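NADH kinase POS5, mitochondrial (Saccharomyces cerevisiae, PDB 3AFO) phosphorylates NADH, and with a twofold lower preference NAD(+), at the expense of ATP, making it a key source of the cellular reductant NADPH. Local coordinates at residues Leu41-Ile46 with Glu72-Gln78; Arg56-Val60 with Glu84-Phe89; Ile63-His67 with Pro100-Tyr104; Val112-Leu118 with Phe134-Pro140. The contacts are given in a common frame with arbitrary orientation. Residues are numbered along the deposited sequence.

Contact 1 of 4, residues Leu41-Ile46 with Glu72-Gln78; sequences LQNVYI and EVNVIVQ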
# COMPACT_ATOMS: atom_id res chain seq x y z
N LEU A 41 -17.83 -22.30 39.00
CA LEU A 41 -16.55 -22.60 38.34
C LEU A 41 -15.71 -23.52 39.21
O LEU A 41 -15.46 -23.22 40.37
CB LEU A 41 -15.79 -21.29 38.08
CG LEU A 41 -14.30 -21.33 37.72
CD1 LEU A 41 -14.07 -22.13 36.45
CD2 LEU A 41 -13.72 -19.93 37.59
N GLN A 42 -15.26 -24.64 38.64
CA GLN A 42 -14.42 -25.60 39.36
C GLN A 42 -13.18 -26.07 38.59
O GLN A 42 -12.08 -26.01 39.13
CB GLN A 42 -15.24 -26.82 39.80
CG GLN A 42 -16.19 -26.58 40.96
CD GLN A 42 -16.76 -27.88 41.50
OE1 GLN A 42 -17.57 -28.54 40.84
NE2 GLN A 42 -16.33 -28.27 42.69
N ASN A 43 -13.38 -26.55 37.36
CA ASN A 43 -12.31 -27.17 36.57
C ASN A 43 -11.54 -26.14 35.73
O ASN A 43 -12.02 -25.68 34.69
CB ASN A 43 -12.86 -28.26 35.66
CG ASN A 43 -13.60 -29.37 36.42
OD1 ASN A 43 -13.52 -29.50 37.65
ND2 ASN A 43 -14.33 -30.20 35.66
N VAL A 44 -10.34 -25.79 36.19
CA VAL A 44 -9.54 -24.78 35.52
C VAL A 44 -8.35 -25.43 34.81
O VAL A 44 -7.45 -25.97 35.46
CB VAL A 44 -9.06 -23.70 36.52
CG1 VAL A 44 -8.20 -22.62 35.83
CG2 VAL A 44 -10.27 -23.05 37.22
N TYR A 45 -8.37 -25.39 33.48
CA TYR A 45 -7.26 -25.87 32.66
C TYR A 45 -6.24 -24.75 32.39
O TYR A 45 -6.58 -23.68 31.89
CB TYR A 45 -7.78 -26.44 31.34
CG TYR A 45 -6.74 -26.89 30.34
CD1 TYR A 45 -5.64 -27.64 30.73
CD2 TYR A 45 -6.89 -26.59 28.98
CE1 TYR A 45 -4.70 -28.06 29.80
CE2 TYR A 45 -5.96 -27.01 28.05
CZ TYR A 45 -4.86 -27.75 28.46
OH TYR A 45 -3.93 -28.18 27.55
N ILE A 46 -4.98 -25.02 32.73
CA ILE A 46 -3.93 -24.01 32.62
C ILE A 46 -2.85 -24.46 31.66
O ILE A 46 -2.31 -25.57 31.78
CB ILE A 46 -3.28 -23.67 34.00
CG1 ILE A 46 -4.35 -23.44 35.06
CG2 ILE A 46 -2.37 -22.43 33.88
CD1 ILE A 46 -3.82 -23.51 36.47
N GLU A 72 -12.74 -25.45 46.18
CA GLU A 72 -13.60 -26.11 45.18
C GLU A 72 -12.95 -26.27 43.80
O GLU A 72 -13.43 -27.05 42.96
CB GLU A 72 -14.95 -25.36 45.07
CG GLU A 72 -14.92 -24.05 44.24
CD GLU A 72 -14.51 -22.82 45.04
OE1 GLU A 72 -13.78 -22.93 46.06
OE2 GLU A 72 -14.92 -21.71 44.64
N VAL A 73 -11.85 -25.56 43.56
CA VAL A 73 -11.20 -25.53 42.25
C VAL A 73 -10.32 -26.74 41.98
O VAL A 73 -9.53 -27.15 42.82
CB VAL A 73 -10.44 -24.19 42.01
CG1 VAL A 73 -9.38 -24.32 40.90
CG2 VAL A 73 -11.42 -23.08 41.68
N ASN A 74 -10.46 -27.30 40.78
CA ASN A 74 -9.62 -28.39 40.33
C ASN A 74 -8.74 -27.95 39.18
O ASN A 74 -9.23 -27.45 38.17
CB ASN A 74 -10.49 -29.58 39.91
CG ASN A 74 -11.49 -29.98 40.99
OD1 ASN A 74 -11.10 -30.24 42.13
ND2 ASN A 74 -12.77 -29.98 40.65
N VAL A 75 -7.43 -28.17 39.34
CA VAL A 75 -6.41 -27.74 38.38
C VAL A 75 -6.08 -28.85 37.37
O VAL A 75 -5.67 -29.96 37.75
CB VAL A 75 -5.10 -27.29 39.09
CG1 VAL A 75 -3.93 -27.18 38.11
CG2 VAL A 75 -5.31 -25.98 39.84
N ILE A 76 -6.24 -28.52 36.10
CA ILE A 76 -5.89 -29.42 35.01
C ILE A 76 -4.71 -28.83 34.23
O ILE A 76 -4.71 -27.64 33.90
CB ILE A 76 -7.07 -29.60 34.03
CG1 ILE A 76 -8.37 -29.94 34.78
CG2 ILE A 76 -6.73 -30.65 33.01
CD1 ILE A 76 -9.67 -29.74 33.94
N VAL A 77 -3.70 -29.66 33.95
CA VAL A 77 -2.57 -29.27 33.09
C VAL A 77 -2.26 -30.44 32.18
O VAL A 77 -2.76 -31.54 32.40
CB VAL A 77 -1.29 -28.84 33.89
CG1 VAL A 77 -1.56 -27.66 34.79
CG2 VAL A 77 -0.72 -30.01 34.72
N GLN A 78 -1.45 -30.18 31.15
CA GLN A 78 -0.92 -31.21 30.26
C GLN A 78 -0.10 -32.26 31.02
O GLN A 78 0.49 -31.94 32.05
CB GLN A 78 -0.04 -30.55 29.19
CG GLN A 78 -0.81 -29.70 28.19
CD GLN A 78 -1.72 -30.53 27.34
OE1 GLN A 78 -1.28 -31.18 26.39
NE2 GLN A 78 -2.99 -30.54 27.68
O HOH W 1 -16.80 -21.88 42.13
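Strands 43-46 and 74-76 run side by side in the same direction, their axes approaching to 4.7 Å with a crossing angle of -29°, and illustrate how a parallel ladder is laced. N43, V44 and Y45 stand opposite N74, V75 and I76. On both strands alternate residues carry the bonding, Q42, V44 and I46 on one, N74 and I76 on the other: N74 N donates to Q42 O (2.6 Å), V44 N to N74 O (2.8 Å), I76 N to V44 O (2.9 Å) and I46 N to I76 O (2.9 Å). Side chains then alternate between the faces. On the face of N43, Y45, N74 and I76, the amide N74 ND2 donates to N43 OD1 (3.1 Å), while N43 ND2 is held by the backbone oxygen of R114; further along, Y45 CD1 packs on I76 CG2 at 3.9 Å. V44 and V75 point to the other face, where apolar contacts join V44 CG2 to V73 CG1 (4.0 Å) and I46 CD1 to V75 CG1 (4.0 Å). At the entrance to the ladder Q42 NE2 donates to E72 O (3.2 Å), and a water gives hydrogen bonds to both L41 O and E72 OE2. V75 and V77 hydrogen-bond through the backbone to Y104 of strand 101-105. I46 and V75 meet helix 53-69, which connects the two strands. The arrangement is a classic beta-alpha-beta crossover in the alpha/beta N-terminal domain of the NAD kinase family.

Contact 2 of 4, residues Arg56-Val60 with Glu84-Phe89; sequences REAMV and EISQDF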
# COMPACT_ATOMS: atom_id res chain seq x y z
N ARG A 56 6.55 -21.00 33.66
CA ARG A 56 6.59 -22.12 34.60
C ARG A 56 6.45 -21.59 36.04
O ARG A 56 5.67 -22.12 36.83
CB ARG A 56 7.86 -22.94 34.41
CG ARG A 56 7.99 -24.17 35.31
CD ARG A 56 9.21 -25.02 34.92
NE ARG A 56 9.76 -25.78 36.04
CZ ARG A 56 10.65 -26.77 35.94
NH1 ARG A 56 11.11 -27.15 34.74
NH2 ARG A 56 11.09 -27.39 37.03
N GLU A 57 7.17 -20.52 36.34
CA GLU A 57 7.07 -19.86 37.64
C GLU A 57 5.67 -19.32 37.90
O GLU A 57 5.14 -19.48 39.00
CB GLU A 57 8.09 -18.72 37.75
CG GLU A 57 9.52 -19.22 38.01
CD GLU A 57 10.58 -18.16 37.74
OE1 GLU A 57 10.28 -16.95 37.90
OE2 GLU A 57 11.71 -18.54 37.36
N ALA A 58 5.08 -18.69 36.88
CA ALA A 58 3.73 -18.15 36.98
C ALA A 58 2.69 -19.25 37.18
O ALA A 58 1.75 -19.07 37.95
CB ALA A 58 3.39 -17.32 35.75
N MET A 59 2.86 -20.37 36.48
CA MET A 59 1.94 -21.50 36.61
C MET A 59 1.92 -22.03 38.05
O MET A 59 0.85 -22.22 38.64
CB MET A 59 2.30 -22.61 35.64
CG MET A 59 1.36 -23.81 35.70
SD MET A 59 1.81 -25.08 34.53
CE MET A 59 0.74 -24.57 33.18
N VAL A 60 3.10 -22.26 38.61
CA VAL A 60 3.22 -22.74 39.98
C VAL A 60 2.59 -21.75 40.96
O VAL A 60 1.84 -22.13 41.85
CB VAL A 60 4.70 -23.05 40.33
CG1 VAL A 60 4.87 -23.39 41.81
CG2 VAL A 60 5.19 -24.19 39.47
N GLU A 84 6.67 -32.03 34.69
CA GLU A 84 7.64 -30.95 34.69
C GLU A 84 7.58 -30.12 35.98
O GLU A 84 8.60 -29.87 36.60
CB GLU A 84 7.45 -30.03 33.48
CG GLU A 84 8.49 -28.93 33.36
CD GLU A 84 8.11 -27.85 32.36
OE1 GLU A 84 6.95 -27.85 31.89
OE2 GLU A 84 8.97 -27.00 32.05
N ILE A 85 6.38 -29.72 36.37
CA ILE A 85 6.21 -28.78 37.48
C ILE A 85 6.08 -29.43 38.86
O ILE A 85 6.11 -28.73 39.88
CB ILE A 85 5.05 -27.78 37.25
CG1 ILE A 85 3.69 -28.50 37.28
CG2 ILE A 85 5.26 -27.01 35.93
CD1 ILE A 85 2.49 -27.58 37.32
N SER A 86 5.92 -30.76 38.91
CA SER A 86 5.70 -31.46 40.18
C SER A 86 6.82 -31.19 41.21
O SER A 86 6.53 -30.97 42.39
CB SER A 86 5.44 -32.96 39.98
OG SER A 86 6.45 -33.58 39.22
N GLN A 87 8.08 -31.21 40.76
CA GLN A 87 9.20 -30.89 41.66
C GLN A 87 9.23 -29.43 42.13
O GLN A 87 9.95 -29.11 43.07
CB GLN A 87 10.57 -31.27 41.07
CG GLN A 87 10.79 -32.77 40.87
CD GLN A 87 12.14 -33.27 41.40
OE1 GLN A 87 13.15 -32.57 41.35
NE2 GLN A 87 12.14 -34.50 41.92
N ASP A 88 8.45 -28.55 41.49
CA ASP A 88 8.48 -27.11 41.82
C ASP A 88 7.68 -26.69 43.06
O ASP A 88 7.85 -25.57 43.56
CB ASP A 88 8.03 -26.23 40.64
CG ASP A 88 8.92 -26.36 39.42
OD1 ASP A 88 9.95 -27.07 39.48
OD2 ASP A 88 8.56 -25.77 38.37
N PHE A 89 6.78 -27.55 43.53
CA PHE A 89 6.00 -27.24 44.73
C PHE A 89 6.80 -27.69 45.94
O PHE A 89 7.17 -28.87 46.05
CB PHE A 89 4.63 -27.91 44.69
CG PHE A 89 3.73 -27.38 43.60
CD1 PHE A 89 2.77 -26.41 43.89
CD2 PHE A 89 3.85 -27.85 42.30
CE1 PHE A 89 1.94 -25.93 42.88
CE2 PHE A 89 3.02 -27.37 41.28
CZ PHE A 89 2.06 -26.41 41.58
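One arginine reaching across to two carboxylates dominates this meeting of helix 53-69 with the end of helix 79-86. R56, its chain extended with the first three chi angles near trans, addresses D88 with two nitrogens at once: NE donates to D88 OD2 (2.6 Å) and NH2 to D88 OD1 (2.7 Å), a bidentate salt bridge lying close to the guanidinium plane. The remaining nitrogen, R56 NH1, makes a weak, longer salt bridge to E84 OE2 (3.4 Å); E84 also pairs through OE1 with K48. D88 lies in the type I turn S86-F89, and D88 N bonds back to I85 O (2.8 Å), the residue just ahead of that turn. Beneath the charges the contact becomes apolar. The aliphatic part of R56 lies against I85, with CG 4.0 Å from I85 CG2, and M59 SD approaches I85 CD1 to 3.8 Å. V60, one helical turn after R56, touches D88 CB through CG2 (3.7 Å) and sets CG1 over the face of the F89 ring, 4.1 Å from its centroid and 13° off the normal, a CH-pi contact. F89 in turn meets the ring of H101. The chemistry is thus layered: a directional ionic network at the partly exposed margin ties the turn to the helix, while buried I85, M59 and F89, with V60 beside them, supply the nonpolar packing.

Contact 3 of 4, residues Ile63-His67 with Pro100-Tyr104; sequences ITHLH and PHILY
H67 projects from helix 53-69 and brings the rim of its imidazole against the rim of H101, neither ring lying over the other. The centroids are 5.2 Å apart, the planes at 28°, and a hydrogen bond joins H67 ND1 to H101 ND1 (3.0 Å) in which either nitrogen could be the donor. Building it requires a regular helix, with H67 N bonded to I63 O at 2.9 Å, and an extended strand 101-104; the axes of helical segment 63-67 and this strand pass 9.7 Å apart at 112°, so the helix lies steeply across the strand. The nearest CA pair is H67 with H101, at 7.3 Å. Both histidines take chi1 near m (-75° and -67°), with chi2 of 169° for H67 and -85° for H101. This carries H67 CE1 to 3.3 Å from I102 O, and a water lies beside the pair, 2.9 Å from H67 NE2 and donating to I102 O at 2.7 Å. One turn back, I63 (chi1 m, chi2 t) sets CG2 4.1 Å from L103 CD2 (L103 chi1 m, chi2 t). T64 OG1 comes within 4.3 Å of H101 CE1, though its hydrogen bond goes to V60 O. The result is helix-on-strand packing in an alpha/beta domain: V75 of strand 74-76 touches both I63 and L103, F89 meets the H101 ring, and strand 101-105 pairs in parallel with strand 8-12.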
# COMPACT_ATOMS: atom_id res chain seq x y z
N ILE A 63 -1.37 -21.76 40.48
CA ILE A 63 -1.92 -22.99 41.04
C ILE A 63 -1.89 -22.98 42.57
O ILE A 63 -2.85 -23.43 43.22
CB ILE A 63 -1.17 -24.22 40.49
CG1 ILE A 63 -1.44 -24.37 38.98
CG2 ILE A 63 -1.58 -25.50 41.24
CD1 ILE A 63 -0.57 -25.40 38.28
N THR A 64 -0.79 -22.48 43.13
CA THR A 64 -0.65 -22.28 44.58
C THR A 64 -1.78 -21.38 45.10
O THR A 64 -2.47 -21.73 46.07
CB THR A 64 0.77 -21.76 44.95
OG1 THR A 64 1.74 -22.75 44.59
CG2 THR A 64 0.92 -21.45 46.45
N HIS A 65 -1.99 -20.24 44.43
CA HIS A 65 -3.09 -19.35 44.77
C HIS A 65 -4.48 -20.02 44.72
O HIS A 65 -5.29 -19.83 45.62
CB HIS A 65 -3.07 -18.10 43.88
CG HIS A 65 -4.27 -17.22 44.05
ND1 HIS A 65 -4.56 -16.57 45.22
CD2 HIS A 65 -5.25 -16.88 43.17
CE1 HIS A 65 -5.67 -15.87 45.07
NE2 HIS A 65 -6.10 -16.04 43.84
N LEU A 66 -4.75 -20.78 43.66
CA LEU A 66 -6.04 -21.47 43.54
C LEU A 66 -6.24 -22.47 44.68
O LEU A 66 -7.31 -22.53 45.30
CB LEU A 66 -6.15 -22.18 42.18
CG LEU A 66 -6.06 -21.28 40.94
CD1 LEU A 66 -6.13 -22.10 39.67
CD2 LEU A 66 -7.17 -20.21 40.98
N HIS A 67 -5.19 -23.24 44.97
CA HIS A 67 -5.23 -24.25 46.02
C HIS A 67 -5.35 -23.65 47.40
O HIS A 67 -5.96 -24.24 48.28
CB HIS A 67 -4.02 -25.16 45.94
CG HIS A 67 -4.07 -26.14 44.81
ND1 HIS A 67 -2.98 -26.90 44.44
CD2 HIS A 67 -5.08 -26.48 43.97
CE1 HIS A 67 -3.32 -27.68 43.43
NE2 HIS A 67 -4.58 -27.44 43.12
N PRO A 100 -1.45 -33.01 49.70
CA PRO A 100 -0.57 -32.55 48.63
C PRO A 100 -1.32 -31.72 47.58
O PRO A 100 -2.55 -31.82 47.47
CB PRO A 100 -0.07 -33.86 48.01
CG PRO A 100 -1.14 -34.85 48.29
CD PRO A 100 -1.73 -34.45 49.62
N HIS A 101 -0.58 -30.90 46.84
CA HIS A 101 -1.13 -30.23 45.67
C HIS A 101 -1.56 -31.30 44.69
O HIS A 101 -0.78 -32.18 44.35
CB HIS A 101 -0.08 -29.32 45.03
CG HIS A 101 0.30 -28.15 45.88
ND1 HIS A 101 -0.41 -26.97 45.89
CD2 HIS A 101 1.30 -27.99 46.78
CE1 HIS A 101 0.14 -26.13 46.74
NE2 HIS A 101 1.18 -26.73 47.30
N ILE A 102 -2.81 -31.24 44.24
CA ILE A 102 -3.30 -32.19 43.25
C ILE A 102 -3.34 -31.54 41.87
O ILE A 102 -3.88 -30.45 41.72
CB ILE A 102 -4.69 -32.76 43.63
CG1 ILE A 102 -4.64 -33.42 45.02
CG2 ILE A 102 -5.14 -33.76 42.57
CD1 ILE A 102 -6.01 -33.71 45.62
N LEU A 103 -2.75 -32.21 40.90
CA LEU A 103 -2.77 -31.79 39.51
C LEU A 103 -3.47 -32.87 38.72
O LEU A 103 -3.01 -34.00 38.68
CB LEU A 103 -1.34 -31.64 38.97
CG LEU A 103 -0.40 -30.66 39.71
CD1 LEU A 103 0.97 -30.66 39.03
CD2 LEU A 103 -0.99 -29.25 39.78
N TYR A 104 -4.58 -32.51 38.09
CA TYR A 104 -5.29 -33.45 37.22
C TYR A 104 -4.78 -33.35 35.79
O TYR A 104 -4.53 -32.25 35.28
CB TYR A 104 -6.79 -33.21 37.28
CG TYR A 104 -7.34 -33.39 38.68
CD1 TYR A 104 -7.76 -34.65 39.12
CD2 TYR A 104 -7.42 -32.32 39.55
CE1 TYR A 104 -8.25 -34.82 40.41
CE2 TYR A 104 -7.90 -32.48 40.84
CZ TYR A 104 -8.31 -33.74 41.25
OH TYR A 104 -8.79 -33.89 42.53
O HOH W 2 -6.32 -29.30 41.74

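Contact 4 of 4, residues Val112-Leu118 with Phe134-Pro140; sequences VNRTDLL and FGNTQVP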
# COMPACT_ATOMS: atom_id res chain seq x y z
N VAL A 112 -10.54 -31.78 27.38
CA VAL A 112 -11.51 -31.00 26.63
C VAL A 112 -12.94 -31.10 27.21
O VAL A 112 -13.64 -30.08 27.32
CB VAL A 112 -11.47 -31.41 25.12
CG1 VAL A 112 -12.69 -30.94 24.38
CG2 VAL A 112 -10.19 -30.87 24.47
N ASN A 113 -13.33 -32.31 27.60
CA ASN A 113 -14.67 -32.60 28.14
C ASN A 113 -14.96 -32.03 29.51
O ASN A 113 -16.12 -31.91 29.91
CB ASN A 113 -14.87 -34.12 28.23
CG ASN A 113 -14.88 -34.80 26.89
OD1 ASN A 113 -14.49 -35.97 26.77
ND2 ASN A 113 -15.32 -34.07 25.85
N ARG A 114 -13.90 -31.68 30.24
CA ARG A 114 -14.05 -31.33 31.65
C ARG A 114 -13.67 -29.90 32.01
O ARG A 114 -13.93 -29.44 33.11
CB ARG A 114 -13.32 -32.36 32.51
CG ARG A 114 -14.10 -33.67 32.56
CD ARG A 114 -13.24 -34.85 32.87
NE ARG A 114 -14.03 -36.07 32.89
CZ ARG A 114 -14.07 -36.96 31.90
NH1 ARG A 114 -13.37 -36.76 30.79
NH2 ARG A 114 -14.83 -38.04 32.02
N THR A 115 -13.08 -29.18 31.06
CA THR A 115 -12.67 -27.79 31.29
C THR A 115 -13.82 -26.78 31.39
O THR A 115 -14.61 -26.65 30.46
CB THR A 115 -11.66 -27.35 30.19
OG1 THR A 115 -10.50 -28.19 30.24
CG2 THR A 115 -11.25 -25.91 30.39
N ASP A 116 -13.91 -26.07 32.51
CA ASP A 116 -14.84 -24.94 32.65
C ASP A 116 -14.21 -23.65 32.12
O ASP A 116 -14.91 -22.75 31.63
CB ASP A 116 -15.24 -24.71 34.11
CG ASP A 116 -15.83 -25.95 34.80
OD1 ASP A 116 -16.21 -26.93 34.10
OD2 ASP A 116 -15.90 -25.93 36.06
N LEU A 117 -12.89 -23.54 32.27
CA LEU A 117 -12.17 -22.31 31.98
C LEU A 117 -10.76 -22.63 31.51
O LEU A 117 -10.06 -23.43 32.14
CB LEU A 117 -12.12 -21.42 33.22
CG LEU A 117 -11.37 -20.08 33.15
CD1 LEU A 117 -12.22 -19.03 32.48
CD2 LEU A 117 -10.97 -19.61 34.55
N LEU A 118 -10.37 -22.01 30.41
CA LEU A 118 -9.01 -22.07 29.90
C LEU A 118 -8.24 -20.84 30.39
O LEU A 118 -8.68 -19.71 30.16
CB LEU A 118 -8.99 -22.16 28.36
CG LEU A 118 -7.64 -21.97 27.63
CD1 LEU A 118 -6.62 -23.04 28.00
CD2 LEU A 118 -7.82 -21.88 26.10
N PHE A 134 -9.73 -27.26 21.55
CA PHE A 134 -11.19 -27.33 21.58
C PHE A 134 -11.84 -27.18 20.20
O PHE A 134 -13.00 -26.75 20.08
CB PHE A 134 -11.75 -26.28 22.54
CG PHE A 134 -11.25 -26.42 23.95
CD1 PHE A 134 -11.94 -27.21 24.87
CD2 PHE A 134 -10.08 -25.79 24.37
CE1 PHE A 134 -11.47 -27.36 26.18
CE2 PHE A 134 -9.60 -25.93 25.68
CZ PHE A 134 -10.31 -26.72 26.59
N GLY A 135 -11.08 -27.56 19.16
CA GLY A 135 -11.48 -27.42 17.76
C GLY A 135 -12.87 -27.90 17.41
O GLY A 135 -13.72 -27.11 16.99
N ASN A 136 -13.14 -29.19 17.58
CA ASN A 136 -14.44 -29.73 17.16
C ASN A 136 -15.54 -29.59 18.21
O ASN A 136 -16.69 -29.97 17.96
CB ASN A 136 -14.32 -31.17 16.66
CG ASN A 136 -13.95 -32.15 17.76
OD1 ASN A 136 -13.23 -31.79 18.69
ND2 ASN A 136 -14.44 -33.38 17.65
N THR A 137 -15.21 -29.04 19.38
CA THR A 137 -16.23 -28.81 20.39
C THR A 137 -16.42 -27.34 20.79
O THR A 137 -15.92 -26.42 20.13
CB THR A 137 -15.98 -29.69 21.65
OG1 THR A 137 -17.15 -29.67 22.47
CG2 THR A 137 -14.79 -29.17 22.44
N GLN A 138 -17.18 -27.15 21.85
CA GLN A 138 -17.42 -25.86 22.43
C GLN A 138 -16.15 -25.40 23.16
O GLN A 138 -15.55 -26.18 23.89
CB GLN A 138 -18.55 -26.04 23.42
CG GLN A 138 -19.01 -24.81 24.12
CD GLN A 138 -20.34 -25.06 24.77
OE1 GLN A 138 -21.34 -25.29 24.08
NE2 GLN A 138 -20.38 -25.03 26.10
N VAL A 139 -15.76 -24.15 22.95
CA VAL A 139 -14.60 -23.56 23.63
C VAL A 139 -15.03 -22.93 24.96
O VAL A 139 -15.93 -22.09 25.00
CB VAL A 139 -13.86 -22.52 22.74
CG1 VAL A 139 -12.50 -22.15 23.34
CG2 VAL A 139 -13.67 -23.05 21.32
N PRO A 140 -14.39 -23.34 26.07
CA PRO A 140 -14.67 -22.67 27.34
C PRO A 140 -14.16 -21.23 27.29
O PRO A 140 -13.31 -20.92 26.44
CB PRO A 140 -13.85 -23.49 28.35
CG PRO A 140 -12.77 -24.13 27.54
CD PRO A 140 -13.38 -24.40 26.20
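F134, P140 and V112 account for most of the buried surface, and together they show how a loop without regular structure can be packed without a single hydrogen bond between the segments. The F134 ring is enclosed on several sides: V112 CG2 lies over one face, and V112 CG1 comes to 3.8 Å from F134 CD1; T115 CB meets the ring edge at 3.9 Å from F134 CZ; and L118 CD2 approaches F134 CE2 to 4.4 Å. V112 also presses CG1 to 3.4 Å from T137 CG2. At the far end of the loop P140 sits against the turn into strand 117-122, its CG 3.7 Å from T115 CG2 and its CB 3.5 Å from D116 O. Polar fixing comes from beyond the pair: R180 binds F134 O and T137 O, and D116 OD2 accepts from the backbone of N43. The contact ties in the end of helix 108-114, and its loop completes the beta-alpha-beta unit of strand 117-122, helix 124-132 and strand 142-146, whose strands are parallel neighbours in the sheet.

After the N-terminal strands, strand 43-48 leads into helix 53-69 and then strand 74-76, and contact 1 closes this excursion. Contact 2 starts within that span, on the helix, and ends beyond it, so the two cross; contact 3 begins later on the same helix, ends at strand 101-105 and crosses both. Residue F89 of contact 2 touches H101 and T64 of contact 3, and V75 of contact 1 probably hydrogen-bonds to Y104 of contact 3 through the backbone. Contact 4 follows in series and closes a separate, shorter loop. It still meets contact 1, because strands 43-48 and 117-122 are sheet neighbours and N43 bridges to R114 and D116.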